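Side-chain contacts in RegF protein (Neisseria gonorrhoeae, PDB 4HOJ), which binds glutathione and calcium and, as a member of the glutathione S-transferase superfamily also named stringent starvation protein A, is of incompletely established function: residues Phe14-Arg19 with Pro196-Met201; Tyr97-Glu102 with Val154-Leu159; Val109-Ala114 with Asp164-Lys169; Leu159-Asp164 with Glu188-Ala193. One frame throughout, in Å; residues are numbered along the deposited sequence. Where two conformers were deposited one is given.

Contact 1: residues Phe14-Arg19 with Pro196-Met201. With GSH (glutathione), chain C.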
loop_
_atom_site.group_PDB
_atom_site.type_symbol
_atom_site.label_atom_id
_atom_site.label_comp_id
_atom_site.label_asym_id
_atom_site.label_seq_id
_atom_site.Cartn_x
_atom_site.Cartn_y
_atom_site.Cartn_z
ATOM N N PHE A 14 13.977 -0.842 6.154
ATOM C CA PHE A 14 12.615 -1.363 6.237
ATOM C C PHE A 14 12.462 -2.231 7.431
ATOM O O PHE A 14 11.466 -2.126 8.160
ATOM C CB PHE A 14 12.249 -2.082 4.924
ATOM C CG PHE A 14 12.365 -1.177 3.728
ATOM C CD1 PHE A 14 11.399 -0.217 3.506
ATOM C CD2 PHE A 14 13.446 -1.230 2.905
ATOM C CE1 PHE A 14 11.480 0.631 2.430
ATOM C CE2 PHE A 14 13.584 -0.339 1.829
ATOM C CZ PHE A 14 12.586 0.601 1.596
ATOM N N SER A 15 13.500 -3.015 7.762
ATOM C CA SER A 15 13.529 -3.772 9.029
ATOM C C SER A 15 13.574 -2.834 10.255
ATOM O O SER A 15 12.977 -3.123 11.296
ATOM C CB SER A 15 14.792 -4.696 9.076
ATOM O OG SER A 15 14.729 -5.681 8.011
ATOM N N HIS A 16 14.303 -1.740 10.093
ATOM C CA HIS A 16 14.434 -0.744 11.141
ATOM C C HIS A 16 13.036 -0.209 11.533
ATOM O O HIS A 16 12.722 -0.048 12.722
ATOM C CB HIS A 16 15.368 0.334 10.620
ATOM C CG HIS A 16 15.803 1.326 11.644
ATOM N ND1 HIS A 16 16.632 2.360 11.298
ATOM C CD2 HIS A 16 15.473 1.498 12.963
ATOM C CE1 HIS A 16 16.861 3.107 12.376
ATOM N NE2 HIS A 16 16.160 2.613 13.400
ATOM N N ARG A 17 12.145 -0.022 10.541
ATOM C CA ARG A 17 10.798 0.475 10.858
ATOM C C ARG A 17 10.121 -0.500 11.800
ATOM O O ARG A 17 9.478 -0.089 12.787
ATOM C CB ARG A 17 9.886 0.565 9.605
ATOM C CG ARG A 17 10.308 1.505 8.545
ATOM C CD ARG A 17 9.360 1.334 7.350
ATOM N NE ARG A 17 9.454 2.453 6.407
ATOM C CZ ARG A 17 8.872 2.410 5.203
ATOM N NH1 ARG A 17 8.340 1.269 4.717
ATOM N NH2 ARG A 17 8.919 3.514 4.484
ATOM N N CYS A 18 10.226 -1.802 11.495
ATOM C CA CYS A 18 9.519 -2.815 12.297
ATOM C C CYS A 18 10.144 -2.955 13.678
ATOM O O CYS A 18 9.427 -3.070 14.677
ATOM C CB CYS A 18 9.538 -4.152 11.568
ATOM S SG CYS A 18 8.763 -4.102 9.934
ATOM N N ARG A 19 11.469 -2.879 13.797
ATOM C CA ARG A 19 12.133 -2.877 15.094
ATOM C C ARG A 19 11.667 -1.698 15.924
ATOM O O ARG A 19 11.389 -1.854 17.118
ATOM C CB ARG A 19 13.671 -2.928 14.904
ATOM C CG ARG A 19 14.150 -4.308 14.435
ATOM C CD ARG A 19 15.673 -4.307 14.302
ATOM N NE ARG A 19 16.154 -4.000 12.955
ATOM C CZ ARG A 19 16.809 -2.890 12.585
ATOM N NH1 ARG A 19 17.403 -2.839 11.369
ATOM N NH2 ARG A 19 16.940 -1.878 13.404
ATOM N N PRO A 196 23.803 -2.254 16.306
ATOM C CA PRO A 196 25.136 -1.642 16.379
ATOM C C PRO A 196 25.625 -1.093 15.066
ATOM O O PRO A 196 26.272 -0.062 15.028
ATOM C CB PRO A 196 26.041 -2.780 16.872
ATOM C CG PRO A 196 25.159 -3.725 17.488
ATOM C CD PRO A 196 23.803 -3.634 16.821
ATOM N N ALA A 197 25.213 -1.743 13.956
ATOM C CA ALA A 197 25.616 -1.240 12.649
ATOM C C ALA A 197 24.930 0.089 12.362
ATOM O O ALA A 197 25.540 0.994 11.855
ATOM C CB ALA A 197 25.262 -2.295 11.570
ATOM N N GLU A 198 23.653 0.217 12.748
ATOM C CA GLU A 198 22.954 1.488 12.482
ATOM C C GLU A 198 23.470 2.597 13.393
ATOM O O GLU A 198 23.539 3.771 12.946
ATOM C CB GLU A 198 21.446 1.280 12.675
ATOM C CG GLU A 198 20.799 0.512 11.502
ATOM C CD GLU A 198 19.463 -0.048 11.852
ATOM O OE1 GLU A 198 19.098 -0.189 13.059
ATOM O OE2 GLU A 198 18.711 -0.374 10.896
ATOM N N LYS A 199 23.915 2.241 14.615
ATOM C CA LYS A 199 24.536 3.247 15.459
ATOM C C LYS A 199 25.774 3.820 14.819
ATOM O O LYS A 199 26.054 5.011 15.041
ATOM C CB LYS A 199 24.838 2.658 16.836
ATOM C CG LYS A 199 23.545 2.381 17.598
ATOM C CD LYS A 199 23.844 1.933 19.032
ATOM C CE LYS A 199 22.503 1.554 19.732
ATOM N NZ LYS A 199 22.856 0.901 21.033
ATOM N N ALA A 200 26.488 3.035 14.028
ATOM C CA ALA A 200 27.679 3.515 13.296
ATOM C C ALA A 200 27.396 4.553 12.208
ATOM O O ALA A 200 28.306 5.208 11.697
ATOM C CB ALA A 200 28.477 2.310 12.676
ATOM N N MET A 201 26.119 4.692 11.851
ATOM C CA MET A 201 25.689 5.620 10.758
ATOM C C MET A 201 25.611 7.084 11.131
ATOM O O MET A 201 25.598 7.923 10.246
ATOM C CB MET A 201 24.338 5.203 10.134
ATOM C CG MET A 201 24.386 3.812 9.609
ATOM S SD MET A 201 22.729 3.342 9.085
ATOM C CE MET A 201 23.095 1.777 8.335
HETATM N N1 GSH C . 8.915 -3.055 0.246
HETATM C CA1 GSH C . 9.790 -3.769 1.220
HETATM C C1 GSH C . 9.360 -3.469 2.609
HETATM O O11 GSH C . 9.497 -4.334 3.511
HETATM O O12 GSH C . 8.901 -2.333 2.833
HETATM C CB1 GSH C . 11.274 -3.480 0.955
HETATM C CG1 GSH C . 12.220 -4.382 1.755
HETATM C CD1 GSH C . 13.627 -4.298 1.193
HETATM O OE1 GSH C . 13.947 -3.581 0.272
HETATM N N2 GSH C . 14.519 -5.092 1.897
HETATM C CA2 GSH C . 15.908 -5.142 1.442
HETATM C C2 GSH C . 16.172 -6.575 1.053
HETATM O O2 GSH C . 15.789 -7.583 1.625
HETATM C CB2 GSH C . 16.925 -4.791 2.475
HETATM S SG2 GSH C . 16.711 -3.182 3.181
HETATM N N3 GSH C . 17.090 -6.698 -0.072
HETATM C CA3 GSH C . 17.463 -8.001 -0.593
HETATM C C3 GSH C . 16.972 -8.073 -2.005
HETATM O O31 GSH C . 16.202 -7.225 -2.573
HETATM O O32 GSH C . 17.355 -9.080 -2.643
#
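E198 reaches from the short C-terminal helix 196-199 to the flank of helix 13-25, where R19 grips it end-on with two nitrogens. NH1 of R19 donates to OE2 of E198 at 2.8 Å along a nearly straight line (169°); OE2 lies in the guanidinium plane, but the N-H arrives from above the carboxylate plane. NH2 of R19 binds OE1 of E198, also at 2.8 Å, on the syn side and with more bend. The two planes are thus twisted by 46°, a salt bridge of two bonds that is not flat. With its CG anti to the backbone N (chi1 -170°), the imidazole of H16 is swung out beneath the same carboxylate, so that OE1 of E198 sits over the ring centre. The ring's own polar bond goes to R162, which also forms a second salt bridge with E198 OE2; buried, the carboxylate is probably held ionised by the two arginines. A193 O and T195 N add backbone partners. By contrast, P196, K199 and A200 face outward on the exposed side of the C-terminal segment. At the start of helix 13-25 in the thioredoxin-like domain, F14 of the glutathione pocket, near covalent site C12, has glutathione CB1 over one ring face. Strand 5-8 lies against S15, C18 and R19, helix 65-75 against F14 and R17, and helix 151-161 against H16.

Contact 2: residues Tyr97-Glu102 with Val154-Leu159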
loop_
_atom_site.group_PDB
_atom_site.type_symbol
_atom_site.label_atom_id
_atom_site.label_comp_id
_atom_site.label_asym_id
_atom_site.label_seq_id
_atom_site.Cartn_x
_atom_site.Cartn_y
_atom_site.Cartn_z
ATOM N N TYR A 97 1.542 5.988 1.658
ATOM C CA TYR A 97 1.597 5.535 0.282
ATOM C C TYR A 97 2.485 6.483 -0.521
ATOM O O TYR A 97 3.344 6.022 -1.306
ATOM C CB TYR A 97 0.142 5.501 -0.294
ATOM C CG TYR A 97 0.157 5.165 -1.783
ATOM C CD1 TYR A 97 0.230 3.847 -2.231
ATOM C CD2 TYR A 97 0.099 6.144 -2.719
ATOM C CE1 TYR A 97 0.296 3.527 -3.601
ATOM C CE2 TYR A 97 0.132 5.838 -4.102
ATOM C CZ TYR A 97 0.279 4.534 -4.526
ATOM O OH TYR A 97 0.372 4.209 -5.850
ATOM N N ARG A 98 2.294 7.797 -0.382
ATOM C CA ARG A 98 3.140 8.704 -1.139
ATOM C C ARG A 98 4.607 8.612 -0.728
ATOM O O ARG A 98 5.474 8.753 -1.597
ATOM C CB ARG A 98 2.627 10.122 -1.015
ATOM C CG ARG A 98 1.275 10.243 -1.784
ATOM C CD ARG A 98 0.858 11.648 -2.112
ATOM N NE ARG A 98 1.917 12.359 -2.799
ATOM C CZ ARG A 98 2.006 13.677 -2.828
ATOM N NH1 ARG A 98 1.022 14.412 -2.281
ATOM N NH2 ARG A 98 3.046 14.240 -3.441
ATOM N N MET A 99 4.922 8.408 0.553
ATOM C CA MET A 99 6.333 8.193 0.925
ATOM C C MET A 99 6.888 6.945 0.276
ATOM O O MET A 99 8.033 6.929 -0.176
ATOM C CB MET A 99 6.504 8.111 2.430
ATOM C CG MET A 99 6.163 9.406 3.154
ATOM S SD MET A 99 6.873 9.438 4.798
ATOM C CE MET A 99 5.874 8.176 5.588
ATOM N N GLU A 100 6.112 5.868 0.155
ATOM C CA GLU A 100 6.604 4.660 -0.469
ATOM C C GLU A 100 6.903 4.900 -1.891
ATOM O O GLU A 100 7.908 4.413 -2.435
ATOM C CB GLU A 100 5.665 3.423 -0.340
ATOM C CG GLU A 100 5.643 2.585 0.969
ATOM C CD GLU A 100 6.983 2.382 1.808
ATOM O OE1 GLU A 100 7.513 1.258 2.041
ATOM O OE2 GLU A 100 7.398 3.377 2.246
ATOM N N LYS A 101 6.035 5.657 -2.576
ATOM C CA LYS A 101 6.170 5.833 -4.024
ATOM C C LYS A 101 7.178 6.929 -4.431
ATOM O O LYS A 101 7.709 6.885 -5.530
ATOM C CB LYS A 101 4.785 6.184 -4.600
ATOM C CG LYS A 101 4.755 6.528 -6.078
ATOM C CD LYS A 101 3.328 6.485 -6.612
ATOM C CE LYS A 101 3.308 6.927 -8.053
ATOM N NZ LYS A 101 1.995 6.745 -8.727
ATOM N N GLU A 102 7.409 7.890 -3.533
ATOM C CA GLU A 102 8.193 9.096 -3.889
ATOM C C GLU A 102 9.482 9.247 -3.098
ATOM O O GLU A 102 10.340 10.074 -3.478
ATOM C CB GLU A 102 7.335 10.350 -3.675
ATOM C CG GLU A 102 6.048 10.325 -4.470
ATOM C CD GLU A 102 5.087 11.420 -4.074
ATOM O OE1 GLU A 102 5.494 12.370 -3.389
ATOM O OE2 GLU A 102 3.893 11.288 -4.427
ATOM N N VAL A 154 7.108 6.648 12.361
ATOM C CA VAL A 154 7.875 5.416 12.382
ATOM C C VAL A 154 8.373 5.074 10.994
ATOM O O VAL A 154 9.560 4.714 10.813
ATOM C CB VAL A 154 7.032 4.250 12.907
ATOM C CG1 VAL A 154 7.722 2.897 12.651
ATOM C CG2 VAL A 154 6.742 4.446 14.395
ATOM N N ALA A 155 7.491 5.169 9.992
ATOM C CA ALA A 155 7.859 4.725 8.629
ATOM C C ALA A 155 8.995 5.616 8.044
ATOM O O ALA A 155 9.849 5.126 7.319
ATOM C CB ALA A 155 6.612 4.756 7.764
ATOM N N LEU A 156 8.983 6.910 8.363
ATOM C CA LEU A 156 9.965 7.813 7.810
ATOM C C LEU A 156 11.297 7.795 8.575
ATOM O O LEU A 156 12.339 8.054 7.990
ATOM C CB LEU A 156 9.367 9.223 7.865
ATOM C CG LEU A 156 10.289 10.349 7.358
ATOM C CD1 LEU A 156 10.703 10.133 5.884
ATOM C CD2 LEU A 156 9.557 11.694 7.506
ATOM N N ALA A 157 11.276 7.433 9.864
ATOM C CA ALA A 157 12.437 7.649 10.731
ATOM C C ALA A 157 13.702 6.955 10.190
ATOM O O ALA A 157 14.757 7.530 10.299
ATOM C CB ALA A 157 12.097 7.184 12.169
ATOM N N PRO A 158 13.661 5.722 9.693
ATOM C CA PRO A 158 14.934 5.113 9.224
ATOM C C PRO A 158 15.590 5.846 8.102
ATOM O O PRO A 158 16.836 5.781 7.988
ATOM C CB PRO A 158 14.513 3.712 8.817
ATOM C CG PRO A 158 13.246 3.457 9.726
ATOM C CD PRO A 158 12.543 4.765 9.608
ATOM N N LEU A 159 14.821 6.517 7.245
ATOM C CA LEU A 159 15.426 7.352 6.204
ATOM C C LEU A 159 16.092 8.575 6.785
ATOM O O LEU A 159 17.233 8.860 6.465
ATOM C CB LEU A 159 14.385 7.729 5.165
ATOM C CG LEU A 159 14.811 8.814 4.154
ATOM C CD1 LEU A 159 16.084 8.370 3.437
ATOM C CD2 LEU A 159 13.683 9.035 3.164
#
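M99 leaves helix 86-102 pointing at helix 151-161, and its chain carries the whole encounter between segments 97-102 and 154-159. From CB, the chain runs through CG, neither atom coming within 4.2 Å of the other segment, and the first touch is made by the sulfur. SD of M99 lies 4.0 Å from CB of L156, and the same sulfur is equally near CD1 of that leucine, so it sits against one side of the branched chain, which it crosses at about a right angle. This is plain helix-to-helix packing within the all-helical C-terminal domain of the glutathione transferase fold. Rotation about CG-SD (chi3 -69°) bends the chain and turns the methyl from L156 toward the preceding residue, and CE of M99 ends 4.1 Å from CB of A155. One residue on, E100 belongs to the glutathione pocket and pairs with R17 of helix 13-25, whose NE is in turn bound by the carbonyl oxygen of A155.

Contact 3: residues Val109-Ala114 with Asp164-Lys169. With CA (calcium ion), chain B.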
loop_
_atom_site.group_PDB
_atom_site.type_symbol
_atom_site.label_atom_id
_atom_site.label_comp_id
_atom_site.label_asym_id
_atom_site.label_seq_id
_atom_site.Cartn_x
_atom_site.Cartn_y
_atom_site.Cartn_z
ATOM N N VAL A 109 16.848 2.038 -4.336
ATOM C CA VAL A 109 17.966 2.189 -5.281
ATOM C C VAL A 109 19.308 2.362 -4.542
ATOM O O VAL A 109 20.291 1.727 -4.873
ATOM C CB VAL A 109 17.745 3.375 -6.256
ATOM C CG1 VAL A 109 18.966 3.537 -7.182
ATOM C CG2 VAL A 109 16.483 3.184 -7.112
ATOM N N LEU A 110 19.325 3.182 -3.487
ATOM C CA LEU A 110 20.533 3.397 -2.704
ATOM C C LEU A 110 20.916 2.128 -1.995
ATOM O O LEU A 110 22.093 1.931 -1.710
ATOM C CB LEU A 110 20.291 4.505 -1.673
ATOM C CG LEU A 110 20.085 5.889 -2.293
ATOM C CD1 LEU A 110 20.103 6.949 -1.232
ATOM C CD2 LEU A 110 21.205 6.163 -3.296
ATOM N N GLU A 111 19.950 1.273 -1.664
ATOM C CA GLU A 111 20.242 0.011 -0.980
ATOM C C GLU A 111 20.654 -1.136 -1.894
ATOM O O GLU A 111 21.132 -2.171 -1.419
ATOM C CB GLU A 111 19.016 -0.447 -0.156
ATOM C CG GLU A 111 18.692 0.418 1.118
ATOM C CD GLU A 111 19.773 0.276 2.179
ATOM O OE1 GLU A 111 20.301 -0.808 2.373
ATOM O OE2 GLU A 111 20.061 1.302 2.791
ATOM N N ASN A 112 20.461 -0.940 -3.188
ATOM C CA ASN A 112 20.727 -1.977 -4.168
ATOM C C ASN A 112 22.208 -1.939 -4.571
ATOM O O ASN A 112 22.616 -1.011 -5.266
ATOM C CB ASN A 112 19.820 -1.738 -5.370
ATOM C CG ASN A 112 20.001 -2.769 -6.454
ATOM O OD1 ASN A 112 20.765 -3.735 -6.305
ATOM N ND2 ASN A 112 19.282 -2.573 -7.557
ATOM N N PRO A 113 22.985 -2.967 -4.190
ATOM C CA PRO A 113 24.423 -2.986 -4.496
ATOM C C PRO A 113 24.669 -2.986 -5.998
ATOM O O PRO A 113 25.721 -2.544 -6.477
ATOM C CB PRO A 113 24.884 -4.317 -3.905
ATOM C CG PRO A 113 23.880 -4.650 -2.869
ATOM C CD PRO A 113 22.582 -4.134 -3.384
ATOM N N ALA A 114 23.689 -3.490 -6.734
ATOM C CA ALA A 114 23.781 -3.629 -8.186
ATOM C C ALA A 114 23.336 -2.387 -8.962
ATOM O O ALA A 114 23.393 -2.365 -10.185
ATOM C CB ALA A 114 22.955 -4.847 -8.646
ATOM N N ASP A 164 23.050 11.152 6.593
ATOM C CA ASP A 164 24.507 11.208 6.453
ATOM C C ASP A 164 25.031 9.970 5.707
ATOM O O ASP A 164 25.896 10.095 4.772
ATOM C CB ASP A 164 25.145 11.356 7.848
ATOM C CG ASP A 164 26.661 11.552 7.805
ATOM O OD1 ASP A 164 27.302 11.673 6.728
ATOM O OD2 ASP A 164 27.256 11.619 8.910
ATOM N N HIS A 165 24.567 8.781 6.082
ATOM C CA HIS A 165 25.000 7.537 5.451
ATOM C C HIS A 165 24.794 7.598 3.932
ATOM O O HIS A 165 25.664 7.194 3.169
ATOM C CB HIS A 165 24.222 6.371 6.114
ATOM C CG HIS A 165 24.410 5.039 5.466
ATOM N ND1 HIS A 165 25.616 4.382 5.466
ATOM C CD2 HIS A 165 23.557 4.265 4.748
ATOM C CE1 HIS A 165 25.492 3.237 4.807
ATOM N NE2 HIS A 165 24.252 3.135 4.369
ATOM N N TYR A 166 23.621 8.083 3.513
ATOM C CA TYR A 166 23.269 8.201 2.113
ATOM C C TYR A 166 23.849 9.431 1.414
ATOM O O TYR A 166 23.651 9.619 0.218
ATOM C CB TYR A 166 21.748 8.267 1.965
ATOM C CG TYR A 166 20.983 6.975 2.276
ATOM C CD1 TYR A 166 21.519 5.731 2.044
ATOM C CD2 TYR A 166 19.678 7.061 2.720
ATOM C CE1 TYR A 166 20.784 4.539 2.281
ATOM C CE2 TYR A 166 18.920 5.873 2.951
ATOM C CZ TYR A 166 19.463 4.673 2.739
ATOM O OH TYR A 166 18.747 3.517 2.972
ATOM N N ASP A 167 24.556 10.278 2.155
ATOM C CA ASP A 167 25.115 11.516 1.605
ATOM C C ASP A 167 24.038 12.444 1.002
ATOM O O ASP A 167 24.268 13.143 0.025
ATOM C CB ASP A 167 26.232 11.228 0.580
ATOM C CG ASP A 167 27.419 10.447 1.190
ATOM O OD1 ASP A 167 27.683 10.600 2.389
ATOM O OD2 ASP A 167 28.134 9.705 0.489
ATOM N N VAL A 168 22.873 12.447 1.635
ATOM C CA VAL A 168 21.778 13.298 1.228
ATOM C C VAL A 168 21.995 14.650 1.854
ATOM O O VAL A 168 22.191 14.766 3.065
ATOM C CB VAL A 168 20.443 12.746 1.698
ATOM C CG1 VAL A 168 19.304 13.824 1.515
ATOM C CG2 VAL A 168 20.104 11.491 0.903
ATOM N N LYS A 169 21.949 15.674 1.007
ATOM C CA LYS A 169 22.101 17.056 1.416
ATOM C C LYS A 169 20.745 17.766 1.286
ATOM O O LYS A 169 20.113 17.706 0.223
ATOM C CB LYS A 169 23.168 17.719 0.532
ATOM C CG LYS A 169 23.434 16.974 -0.799
ATOM C CD LYS A 169 24.744 17.430 -1.486
ATOM C CE LYS A 169 25.984 16.924 -0.742
ATOM N NZ LYS A 169 27.252 17.235 -1.468
HETATM CA CA CA B . 27.980 11.109 4.695
HETATM O O HOH W 1 23.482 1.070 2.713
HETATM O O HOH W 2 28.649 8.649 4.218
HETATM O O HOH W 3 27.153 13.235 4.008
#
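L110, near the end of helix 104-111 in the helical C-terminal domain, lays its CD1 methyl over one face of the Y166 ring. Y166 belongs to a type I beta turn, D164 to D167, that follows helix 151-161 and holds a calcium ion. The methyl stands 3.9 Å from the ring centroid and 23° off the ring normal, a CH-pi contact displaced toward CG, where L110 CD1 approaches to 3.6 Å. Next in sequence, E111 comes to the ring's edge. A bend at chi2 (-67°) brings the carboxylate round to the phenol, and OH of Y166 donates to OE2 of E111 at 2.6 Å, where OE2 accepts through its anti lone pair. The tyrosine is therefore held at two places, by a methyl on its face and a carboxylate at its hydroxyl. A water bound to NE2 of H165 also donates weakly to E111 OE2. The E111 side chain and glutathione are about 4 Å apart at their nearest atoms. Past the helix, N112 makes an Asx turn with the backbone N of A114. On the turn, D164 binds calcium through both its carbonyl O and its carboxylate; two waters bind it too, as does OD1 of D167, 2.4 Å from the calcium ion.

Contact 4: residues Leu159-Asp164 with Glu188-Ala193. With CA (calcium ion), chain B.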
loop_
_atom_site.group_PDB
_atom_site.type_symbol
_atom_site.label_atom_id
_atom_site.label_comp_id
_atom_site.label_asym_id
_atom_site.label_seq_id
_atom_site.Cartn_x
_atom_site.Cartn_y
_atom_site.Cartn_z
ATOM N N LEU A 159 14.821 6.517 7.245
ATOM C CA LEU A 159 15.426 7.352 6.204
ATOM C C LEU A 159 16.092 8.575 6.785
ATOM O O LEU A 159 17.233 8.860 6.465
ATOM C CB LEU A 159 14.385 7.729 5.165
ATOM C CG LEU A 159 14.811 8.814 4.154
ATOM C CD1 LEU A 159 16.084 8.370 3.437
ATOM C CD2 LEU A 159 13.683 9.035 3.164
ATOM N N LEU A 160 15.425 9.248 7.685
ATOM C CA LEU A 160 16.062 10.426 8.303
ATOM C C LEU A 160 17.309 10.061 9.101
ATOM O O LEU A 160 18.274 10.820 9.089
ATOM C CB LEU A 160 15.034 11.159 9.212
ATOM C CG LEU A 160 13.758 11.581 8.477
ATOM C CD1 LEU A 160 12.814 12.339 9.432
ATOM C CD2 LEU A 160 14.132 12.441 7.320
ATOM N N TRP A 161 17.317 8.874 9.735
ATOM C CA TRP A 161 18.520 8.443 10.446
ATOM C C TRP A 161 19.694 8.310 9.482
ATOM O O TRP A 161 20.831 8.550 9.900
ATOM C CB TRP A 161 18.202 7.087 11.081
ATOM C CG TRP A 161 19.353 6.575 11.883
ATOM C CD1 TRP A 161 20.156 5.536 11.528
ATOM C CD2 TRP A 161 19.865 7.083 13.129
ATOM N NE1 TRP A 161 21.168 5.374 12.464
ATOM C CE2 TRP A 161 20.977 6.285 13.468
ATOM C CE3 TRP A 161 19.492 8.135 13.977
ATOM C CZ2 TRP A 161 21.737 6.514 14.623
ATOM C CZ3 TRP A 161 20.228 8.338 15.141
ATOM C CH2 TRP A 161 21.332 7.528 15.441
ATOM N N ARG A 162 19.423 7.944 8.228
ATOM C CA ARG A 162 20.414 7.605 7.223
ATOM C C ARG A 162 20.791 8.757 6.327
ATOM O O ARG A 162 21.550 8.507 5.359
ATOM C CB ARG A 162 19.907 6.411 6.357
ATOM C CG ARG A 162 19.965 5.075 7.114
ATOM C CD ARG A 162 19.085 4.012 6.391
ATOM N NE ARG A 162 19.284 2.697 6.953
ATOM C CZ ARG A 162 18.806 2.256 8.121
ATOM N NH1 ARG A 162 18.024 3.082 8.854
ATOM N NH2 ARG A 162 19.006 1.010 8.527
ATOM N N LEU A 163 20.404 10.006 6.625
ATOM C CA LEU A 163 20.767 11.059 5.660
ATOM C C LEU A 163 22.265 11.215 5.506
ATOM O O LEU A 163 22.758 11.346 4.354
ATOM C CB LEU A 163 20.157 12.403 5.987
ATOM C CG LEU A 163 18.628 12.393 6.038
ATOM C CD1 LEU A 163 18.104 13.760 6.432
ATOM C CD2 LEU A 163 18.047 11.934 4.719
ATOM N N ASP A 164 23.050 11.152 6.593
ATOM C CA ASP A 164 24.507 11.208 6.453
ATOM C C ASP A 164 25.031 9.970 5.707
ATOM O O ASP A 164 25.896 10.095 4.772
ATOM C CB ASP A 164 25.145 11.356 7.848
ATOM C CG ASP A 164 26.661 11.552 7.805
ATOM O OD1 ASP A 164 27.302 11.673 6.728
ATOM O OD2 ASP A 164 27.256 11.619 8.910
ATOM N N GLU A 188 13.128 6.760 23.437
ATOM C CA GLU A 188 13.729 5.587 24.026
ATOM C C GLU A 188 13.651 4.379 23.092
ATOM O O GLU A 188 14.618 3.655 22.924
ATOM C CB GLU A 188 13.005 5.285 25.355
ATOM C CG GLU A 188 13.541 4.118 26.097
ATOM C CD GLU A 188 12.862 3.940 27.447
ATOM O OE1 GLU A 188 11.676 3.553 27.471
ATOM O OE2 GLU A 188 13.497 4.206 28.481
ATOM N N ALA A 189 12.505 4.168 22.453
ATOM C CA ALA A 189 12.336 2.960 21.621
ATOM C C ALA A 189 13.077 3.099 20.323
ATOM O O ALA A 189 13.457 2.098 19.723
ATOM C CB ALA A 189 10.857 2.678 21.343
ATOM N N PHE A 190 13.298 4.337 19.882
ATOM C CA PHE A 190 14.099 4.498 18.686
ATOM C C PHE A 190 15.521 4.023 18.973
ATOM O O PHE A 190 16.098 3.259 18.178
ATOM C CB PHE A 190 14.080 5.951 18.186
ATOM C CG PHE A 190 14.895 6.124 16.945
ATOM C CD1 PHE A 190 16.260 6.381 17.054
ATOM C CD2 PHE A 190 14.326 5.964 15.677
ATOM C CE1 PHE A 190 17.046 6.460 15.889
ATOM C CE2 PHE A 190 15.103 6.042 14.519
ATOM C CZ PHE A 190 16.478 6.299 14.633
ATOM N N ILE A 191 16.084 4.514 20.049
ATOM C CA ILE A 191 17.425 4.080 20.418
ATOM C C ILE A 191 17.537 2.573 20.650
ATOM O O ILE A 191 18.493 1.937 20.159
ATOM C CB ILE A 191 17.913 4.836 21.622
ATOM C CG1 ILE A 191 18.028 6.315 21.272
ATOM C CG2 ILE A 191 19.271 4.309 22.102
ATOM C CD1 ILE A 191 17.893 7.194 22.491
ATOM N N GLU A 192 16.536 1.992 21.339
ATOM C CA GLU A 192 16.520 0.539 21.529
ATOM C C GLU A 192 16.502 -0.238 20.232
ATOM O O GLU A 192 17.088 -1.306 20.117
ATOM C CB GLU A 192 15.291 0.088 22.310
ATOM C CG GLU A 192 15.245 0.482 23.774
ATOM C CD GLU A 192 13.929 0.053 24.415
ATOM O OE1 GLU A 192 12.829 0.443 23.955
ATOM O OE2 GLU A 192 13.983 -0.678 25.413
ATOM N N ALA A 193 15.783 0.274 19.240
ATOM C CA ALA A 193 15.637 -0.393 17.969
ATOM C C ALA A 193 16.843 -0.386 17.068
ATOM O O ALA A 193 16.958 -1.240 16.158
ATOM C CB ALA A 193 14.475 0.207 17.222
HETATM CA CA CA B . 27.980 11.109 4.695
HETATM O O HOH W 2 28.649 8.649 4.218
HETATM O O HOH W 3 27.153 13.235 4.008
#
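W161 presents one face of its indole to the end of the F190 ring, whose CE1 stands 3.4 Å above the indole plane, toward the rim of the six-membered ring. The closest atoms are CE3 of W161 and CE1 of F190, 3.5 Å apart, while CZ of F190 stays outside the rim, near CE3 and CD2. The two ring planes meet at 58° with centroids 5.3 Å apart, an oblique pair. In both residues CG stands anti to the backbone N (chi1 -178° in W161), which extends each ring from its own helix toward the other. The pair joins the end of helix 151-161 to helix 188-193 inside the C-terminal half of the glutathione transferase fold, within a larger aromatic cluster. F185 meets W161 edge-to-face and also meets F190, while F20 of helix 13-25 comes edge-to-face with F190. The polar end of the indole is occupied too: NE1 of W161 is hydrogen-bonded to the carbonyl O of E198, tying the tryptophan to the C-terminal segment 196-201.

Overall arrangement
Contact 1 closes a long loop of the chain, from helix 13-25 to the C-terminal helix 196-199, and the other three contacts are nested inside it. Contacts 2 and 4 come in series and both use helix 151-161, sharing L159, whereas contact 3 crosses each of them along the chain. Contacts 1 and 4 are nearest, their centres 7 Å apart; the other pairs lie 13 to 16 Å apart. The thioredoxin-like and helical domains thus meet around helix 151-161: R17 links contact 1 to contact 2, R162 links contact 1 to contact 4, and D164 joins contacts 3 and 4 at calcium, with glutathione beside contacts 1, 2 and 3.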